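Local coordinates for protein ribulose-1,5-bisphosphate carboxylase/oxygenase large subunit (Rhodopseudomonas palustris, PDB 3QFW) that is a RuBisCO-like protein, named for ribulose-bisphosphate carboxylase but with its own reaction not firmly established, that probably binds magnesium, at residues Q129-A137 with L331-I342. Sequence-based numbering, arbitrary orientation.
Sequences QSRALTASA and LRFYGQDVMLLI. With SO4 (sulfate ion), chain H; SO4 (sulfate ion), chain G.
Leu133 and Met339 pair side by side as a parallel bridge, CA to CA 4.3 Å, opening the ladder between strand 133-137 and strand 339-341. Leu133 N donates to Val338 O (174° at the hydrogen), Leu340 N to Leu133 O, Ala135 N to Leu340 O and Ile342 N to Ala135 O, all hydrogen bonds of 2.9 Å. Met339 can be followed outward: CB lies 3.9 Å from Leu133 CB; CG, anti to the backbone N (chi1 -175°), approaches Leu133 CB to 3.7 Å and Ala135 CB to 4.0 Å; SD, after the extended chi2, stays near Thr134 O at 4.0 Å. Leu341 CD1 presses tightly on Ala135 CB, 3.5 Å away. At the loop end, Ala132 CB meets Leu331 CD1. Arg131 NH1 hydrogen-bonds a lone pair of Ala132 O at 3.0 Å, while NH2 forms a salt bridge with Asp161; an alanine here would probably leave Asp161 without this charge partner and the Ala132 carbonyl without its side-chain donor. Strand 162-165 flanks 133-138 on the far side, and Met339 and Leu341 bond on to Pro316 and Pro318 of strand 315-319; strands 133-138 and 339-341, first and last of the eight parallel strands, thus close the RuBisCO-family TIM barrel.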
ATOM      1  N   GLN B 129      18.309 -16.148  25.533  1.00 35.43           N
ATOM      2  CA  GLN B 129      17.860 -15.601  26.806  1.00 32.84           C
ATOM      3  C   GLN B 129      18.084 -14.100  26.912  1.00 33.85           C
ATOM      4  O   GLN B 129      17.177 -13.366  27.280  1.00 36.64           O
ATOM      5  CB  GLN B 129      18.513 -16.341  27.990  1.00 35.50           C
ATOM      6  CG  GLN B 129      18.015 -17.770  28.167  1.00 36.08           C
ATOM      7  CD  GLN B 129      18.806 -18.559  29.213  1.00 43.19           C
ATOM      8  OE1 GLN B 129      18.476 -18.544  30.399  1.00 41.26           O
ATOM      9  NE2 GLN B 129      19.847 -19.259  28.768  1.00 42.11           N
ATOM     10  N   SER B 130      19.284 -13.638  26.578  1.00 32.74           N
ATOM     11  CA  SER B 130      19.600 -12.224  26.727  1.00 31.09           C
ATOM     12  C   SER B 130      20.413 -11.700  25.554  1.00 32.24           C
ATOM     13  O   SER B 130      20.408 -10.501  25.275  1.00 33.18           O
ATOM     14  CB  SER B 130      20.381 -11.988  28.024  1.00 35.20           C
ATOM     15  OG  SER B 130      21.700 -12.479  27.881  1.00 35.39           O
ATOM     16  N   ARG B 131      21.117 -12.599  24.877  1.00 31.29           N
ATOM     17  CA  ARG B 131      21.932 -12.222  23.734  1.00 34.62           C
ATOM     18  C   ARG B 131      21.058 -11.689  22.610  1.00 31.87           C
ATOM     19  O   ARG B 131      19.854 -11.944  22.581  1.00 27.92           O
ATOM     20  CB  ARG B 131      22.704 -13.435  23.221  1.00 32.16           C
ATOM     21  CG  ARG B 131      21.803 -14.557  22.719  1.00 31.18           C
ATOM     22  CD  ARG B 131      22.602 -15.627  21.997  1.00 34.01           C
ATOM     23  NE  ARG B 131      21.797 -16.785  21.609  1.00 30.17           N
ATOM     24  CZ  ARG B 131      21.067 -16.852  20.498  1.00 35.78           C
ATOM     25  NH1 ARG B 131      21.017 -15.813  19.672  1.00 33.49           N
ATOM     26  NH2 ARG B 131      20.373 -17.951  20.222  1.00 32.46           N
ATOM     27  N   ALA B 132      21.671 -10.953  21.688  1.00 30.08           N
ATOM     28  CA  ALA B 132      20.991 -10.550  20.459  1.00 34.06           C
ATOM     29  C   ALA B 132      20.674 -11.797  19.645  1.00 30.44           C
ATOM     30  O   ALA B 132      21.246 -12.866  19.872  1.00 30.41           O
ATOM     31  CB  ALA B 132      21.859  -9.588  19.651  1.00 30.99           C
ATOM     32  N   LEU B 133      19.755 -11.676  18.700  1.00 30.27           N
ATOM     33  CA  LEU B 133      19.414 -12.812  17.858  1.00 29.86           C
ATOM     34  C   LEU B 133      19.979 -12.652  16.449  1.00 29.78           C
ATOM     35  O   LEU B 133      20.481 -11.588  16.084  1.00 28.69           O
ATOM     36  CB  LEU B 133      17.897 -13.027  17.815  1.00 31.76           C
ATOM     37  CG  LEU B 133      17.279 -13.649  19.069  1.00 28.56           C
ATOM     38  CD1 LEU B 133      17.305 -12.704  20.275  1.00 35.74           C
ATOM     39  CD2 LEU B 133      15.864 -14.104  18.779  1.00 29.01           C
ATOM     40  N   THR B 134      19.901 -13.726  15.674  1.00 30.53           N
ATOM     41  CA  THR B 134      20.426 -13.746  14.317  1.00 29.56           C
ATOM     42  C   THR B 134      19.381 -14.266  13.331  1.00 33.41           C
ATOM     43  O   THR B 134      18.554 -15.121  13.667  1.00 33.55           O
ATOM     44  CB  THR B 134      21.684 -14.639  14.207  1.00 32.32           C
ATOM     45  OG1 THR B 134      21.310 -16.013  14.368  1.00 36.30           O
ATOM     46  CG2 THR B 134      22.716 -14.273  15.278  1.00 34.07           C
ATOM     47  N   ALA B 135      19.410 -13.736  12.114  1.00 29.51           N
ATOM     48  CA  ALA B 135      18.535 -14.229  11.055  1.00 29.52           C
ATOM     49  C   ALA B 135      19.275 -14.258   9.733  1.00 30.92           C
ATOM     50  O   ALA B 135      20.248 -13.524   9.541  1.00 32.74           O
ATOM     51  CB  ALA B 135      17.285 -13.347  10.938  1.00 30.31           C
ATOM     52  N   SER B 136      18.797 -15.092   8.816  1.00 29.95           N
ATOM     53  CA  SER B 136      19.249 -15.051   7.433  1.00 34.02           C
ATOM     54  C   SER B 136      18.080 -15.261   6.485  1.00 35.24           C
ATOM     55  O   SER B 136      17.024 -15.767   6.879  1.00 37.67           O
ATOM     56  CB  SER B 136      20.308 -16.119   7.169  1.00 35.07           C
ATOM     57  OG  SER B 136      20.993 -15.855   5.959  1.00 38.39           O
ATOM     58  N   ALA B 137      18.268 -14.874   5.230  1.00 35.17           N
ATOM     59  CA  ALA B 137      17.230 -15.076   4.233  1.00 35.19           C
ATOM     60  C   ALA B 137      17.644 -16.160   3.252  1.00 37.31           C
ATOM     61  O   ALA B 137      18.836 -16.384   3.021  1.00 39.58           O
ATOM     62  CB  ALA B 137      16.911 -13.770   3.503  1.00 38.02           C
ATOM     63  N   LEU B 331      25.584  -4.080  17.678  1.00 34.34           N
ATOM     64  CA  LEU B 331      25.109  -4.412  19.010  1.00 31.09           C
ATOM     65  C   LEU B 331      25.364  -3.264  19.973  1.00 29.06           C
ATOM     66  O   LEU B 331      24.606  -3.069  20.923  1.00 31.56           O
ATOM     67  CB  LEU B 331      25.737  -5.708  19.513  1.00 34.34           C
ATOM     68  CG  LEU B 331      25.112  -7.015  19.007  1.00 35.07           C
ATOM     69  CD1 LEU B 331      23.714  -6.837  18.469  1.00 32.58           C
ATOM     70  CD2 LEU B 331      25.986  -7.689  17.977  1.00 41.02           C
ATOM     71  N   ARG B 332      26.427  -2.500  19.726  1.00 29.51           N
ATOM     72  CA  ARG B 332      26.642  -1.265  20.481  1.00 31.04           C
ATOM     73  C   ARG B 332      25.525  -0.282  20.134  1.00 29.04           C
ATOM     74  O   ARG B 332      24.959   0.377  21.006  1.00 28.02           O
ATOM     75  CB  ARG B 332      27.998  -0.645  20.153  1.00 31.79           C
ATOM     76  CG  ARG B 332      29.185  -1.397  20.762  1.00 27.62           C
ATOM     77  CD  ARG B 332      30.525  -0.912  20.188  1.00 34.54           C
ATOM     78  NE  ARG B 332      31.613  -1.839  20.526  1.00 30.70           N
ATOM     79  CZ  ARG B 332      32.545  -2.249  19.671  1.00 32.69           C
ATOM     80  NH1 ARG B 332      32.550  -1.813  18.417  1.00 37.55           N
ATOM     81  NH2 ARG B 332      33.473  -3.106  20.061  1.00 31.06           N
ATOM     82  N   PHE B 333      25.221  -0.194  18.846  1.00 28.32           N
ATOM     83  CA  PHE B 333      24.213   0.745  18.379  1.00 30.40           C
ATOM     84  C   PHE B 333      22.825   0.417  18.916  1.00 31.00           C
ATOM     85  O   PHE B 333      22.138   1.278  19.469  1.00 32.05           O
ATOM     86  CB  PHE B 333      24.165   0.768  16.849  1.00 30.41           C
ATOM     87  CG  PHE B 333      23.303   1.870  16.303  1.00 32.96           C
ATOM     88  CD1 PHE B 333      23.791   3.163  16.229  1.00 30.57           C
ATOM     89  CD2 PHE B 333      22.001   1.619  15.893  1.00 32.59           C
ATOM     90  CE1 PHE B 333      23.006   4.191  15.744  1.00 32.75           C
ATOM     91  CE2 PHE B 333      21.207   2.637  15.406  1.00 35.13           C
ATOM     92  CZ  PHE B 333      21.705   3.924  15.325  1.00 38.76           C
ATOM     93  N   TYR B 334      22.417  -0.835  18.747  1.00 29.79           N
ATOM     94  CA  TYR B 334      21.043  -1.226  19.033  1.00 31.11           C
ATOM     95  C   TYR B 334      20.826  -1.813  20.418  1.00 33.31           C
ATOM     96  O   TYR B 334      19.694  -1.940  20.873  1.00 30.79           O
ATOM     97  CB  TYR B 334      20.559  -2.241  17.989  1.00 30.98           C
ATOM     98  CG  TYR B 334      20.329  -1.667  16.605  1.00 32.64           C
ATOM     99  CD1 TYR B 334      19.243  -0.838  16.351  1.00 33.18           C
ATOM    100  CD2 TYR B 334      21.176  -1.982  15.548  1.00 31.17           C
ATOM    101  CE1 TYR B 334      19.015  -0.313  15.090  1.00 34.40           C
ATOM    102  CE2 TYR B 334      20.956  -1.459  14.266  1.00 31.23           C
ATOM    103  CZ  TYR B 334      19.866  -0.625  14.051  1.00 34.43           C
ATOM    104  OH  TYR B 334      19.622  -0.095  12.795  1.00 32.02           O
ATOM    105  N   GLY B 335      21.906  -2.171  21.105  1.00 30.84           N
ATOM    106  CA  GLY B 335      21.742  -2.957  22.307  1.00 32.49           C
ATOM    107  C   GLY B 335      21.464  -4.376  21.863  1.00 30.32           C
ATOM    108  O   GLY B 335      21.498  -4.665  20.667  1.00 32.90           O
ATOM    109  N   GLN B 336      21.166  -5.257  22.813  1.00 29.99           N
ATOM    110  CA  GLN B 336      21.045  -6.683  22.519  1.00 31.83           C
ATOM    111  C   GLN B 336      19.618  -7.132  22.219  1.00 33.71           C
ATOM    112  O   GLN B 336      19.398  -8.282  21.849  1.00 30.31           O
ATOM    113  CB  GLN B 336      21.634  -7.521  23.663  1.00 32.56           C
ATOM    114  CG  GLN B 336      23.132  -7.368  23.815  1.00 34.89           C
ATOM    115  CD  GLN B 336      23.670  -8.080  25.042  1.00 37.25           C
ATOM    116  OE1 GLN B 336      23.083  -9.052  25.520  1.00 37.95           O
ATOM    117  NE2 GLN B 336      24.787  -7.594  25.563  1.00 42.24           N
ATOM    118  N   ASP B 337      18.658  -6.227  22.393  1.00 30.97           N
ATOM    119  CA  ASP B 337      17.267  -6.509  22.040  1.00 30.40           C
ATOM    120  C   ASP B 337      17.036  -6.222  20.550  1.00 32.06           C
ATOM    121  O   ASP B 337      16.339  -5.274  20.173  1.00 31.05           O
ATOM    122  CB  ASP B 337      16.305  -5.697  22.904  1.00 31.36           C
ATOM    123  CG  ASP B 337      16.158  -6.254  24.312  1.00 35.25           C
ATOM    124  OD1 ASP B 337      16.509  -7.434  24.544  1.00 34.45           O
ATOM    125  OD2 ASP B 337      15.671  -5.506  25.186  1.00 31.39           O
ATOM    126  N   VAL B 338      17.631  -7.064  19.716  1.00 30.24           N
ATOM    127  CA  VAL B 338      17.693  -6.841  18.280  1.00 27.59           C
ATOM    128  C   VAL B 338      17.966  -8.182  17.615  1.00 32.28           C
ATOM    129  O   VAL B 338      18.587  -9.066  18.216  1.00 31.42           O
ATOM    130  CB  VAL B 338      18.827  -5.857  17.931  1.00 30.60           C
ATOM    131  CG1 VAL B 338      20.192  -6.475  18.255  1.00 27.98           C
ATOM    132  CG2 VAL B 338      18.763  -5.430  16.466  1.00 28.76           C
ATOM    133  N   MET B 339      17.483  -8.352  16.390  1.00 27.75           N
ATOM    134  CA  MET B 339      17.828  -9.531  15.595  1.00 30.97           C
ATOM    135  C   MET B 339      18.563  -9.092  14.324  1.00 33.58           C
ATOM    136  O   MET B 339      17.975  -8.455  13.442  1.00 29.49           O
ATOM    137  CB  MET B 339      16.569 -10.338  15.249  1.00 32.78           C
ATOM    138  CG  MET B 339      16.822 -11.666  14.520  1.00 31.06           C
ATOM    139  SD  MET B 339      15.404 -12.799  14.570  1.00 23.43           S
ATOM    140  CE  MET B 339      14.108 -11.758  13.863  1.00 29.69           C
ATOM    141  N   LEU B 340      19.850  -9.419  14.235  1.00 28.21           N
ATOM    142  CA  LEU B 340      20.649  -9.026  13.076  1.00 28.72           C
ATOM    143  C   LEU B 340      20.405  -9.934  11.876  1.00 31.14           C
ATOM    144  O   LEU B 340      20.614 -11.140  11.934  1.00 31.52           O
ATOM    145  CB  LEU B 340      22.146  -9.002  13.430  1.00 29.09           C
ATOM    146  CG  LEU B 340      22.556  -8.149  14.633  1.00 29.07           C
ATOM    147  CD1 LEU B 340      24.049  -8.281  14.882  1.00 29.03           C
ATOM    148  CD2 LEU B 340      22.172  -6.688  14.466  1.00 28.53           C
ATOM    149  N   LEU B 341      19.959  -9.352  10.771  1.00 31.44           N
ATOM    150  CA  LEU B 341      19.738 -10.144   9.568  1.00 31.19           C
ATOM    151  C   LEU B 341      20.971 -10.099   8.683  1.00 35.38           C
ATOM    152  O   LEU B 341      21.354  -9.035   8.210  1.00 39.45           O
ATOM    153  CB  LEU B 341      18.514  -9.624   8.813  1.00 29.18           C
ATOM    154  CG  LEU B 341      18.097 -10.345   7.534  1.00 35.60           C
ATOM    155  CD1 LEU B 341      17.670 -11.756   7.846  1.00 34.59           C
ATOM    156  CD2 LEU B 341      16.957  -9.568   6.865  1.00 39.11           C
ATOM    157  N   ILE B 342      21.626 -11.240   8.494  1.00 33.59           N
ATOM    158  CA  ILE B 342      22.616 -11.337   7.427  1.00 44.11           C
ATOM    159  C   ILE B 342      22.111 -12.239   6.303  1.00 39.79           C
ATOM    160  O   ILE B 342      21.740 -11.761   5.232  1.00 46.89           O
ATOM    161  CB  ILE B 342      23.960 -11.861   7.914  1.00 46.67           C
ATOM    162  CG1 ILE B 342      24.991 -11.748   6.786  1.00 52.71           C
ATOM    163  CG2 ILE B 342      23.827 -13.308   8.361  1.00 48.35           C
ATOM    164  CD1 ILE B 342      24.736 -10.575   5.836  1.00 52.56           C
TER
HETATM  165  S   SO4 H 381      21.959 -16.440  26.274  1.00 55.67           S
HETATM  166  O1  SO4 H 381      23.218 -16.701  25.576  1.00 50.29           O
HETATM  167  O2  SO4 H 381      20.908 -17.288  25.693  1.00 41.78           O
HETATM  168  O3  SO4 H 381      21.592 -15.028  26.152  1.00 38.77           O
HETATM  169  O4  SO4 H 381      22.123 -16.764  27.684  1.00 50.27           O
HETATM  170  S   SO4 G 380      35.192  -4.339  16.447  1.00 59.89           S
HETATM  171  O1  SO4 G 380      34.478  -5.588  16.177  1.00 52.27           O
HETATM  172  O2  SO4 G 380      36.302  -4.218  15.501  1.00 57.74           O
HETATM  173  O3  SO4 G 380      35.712  -4.339  17.807  1.00 48.88           O
HETATM  174  O4  SO4 G 380      34.273  -3.209  16.293  1.00 50.96           O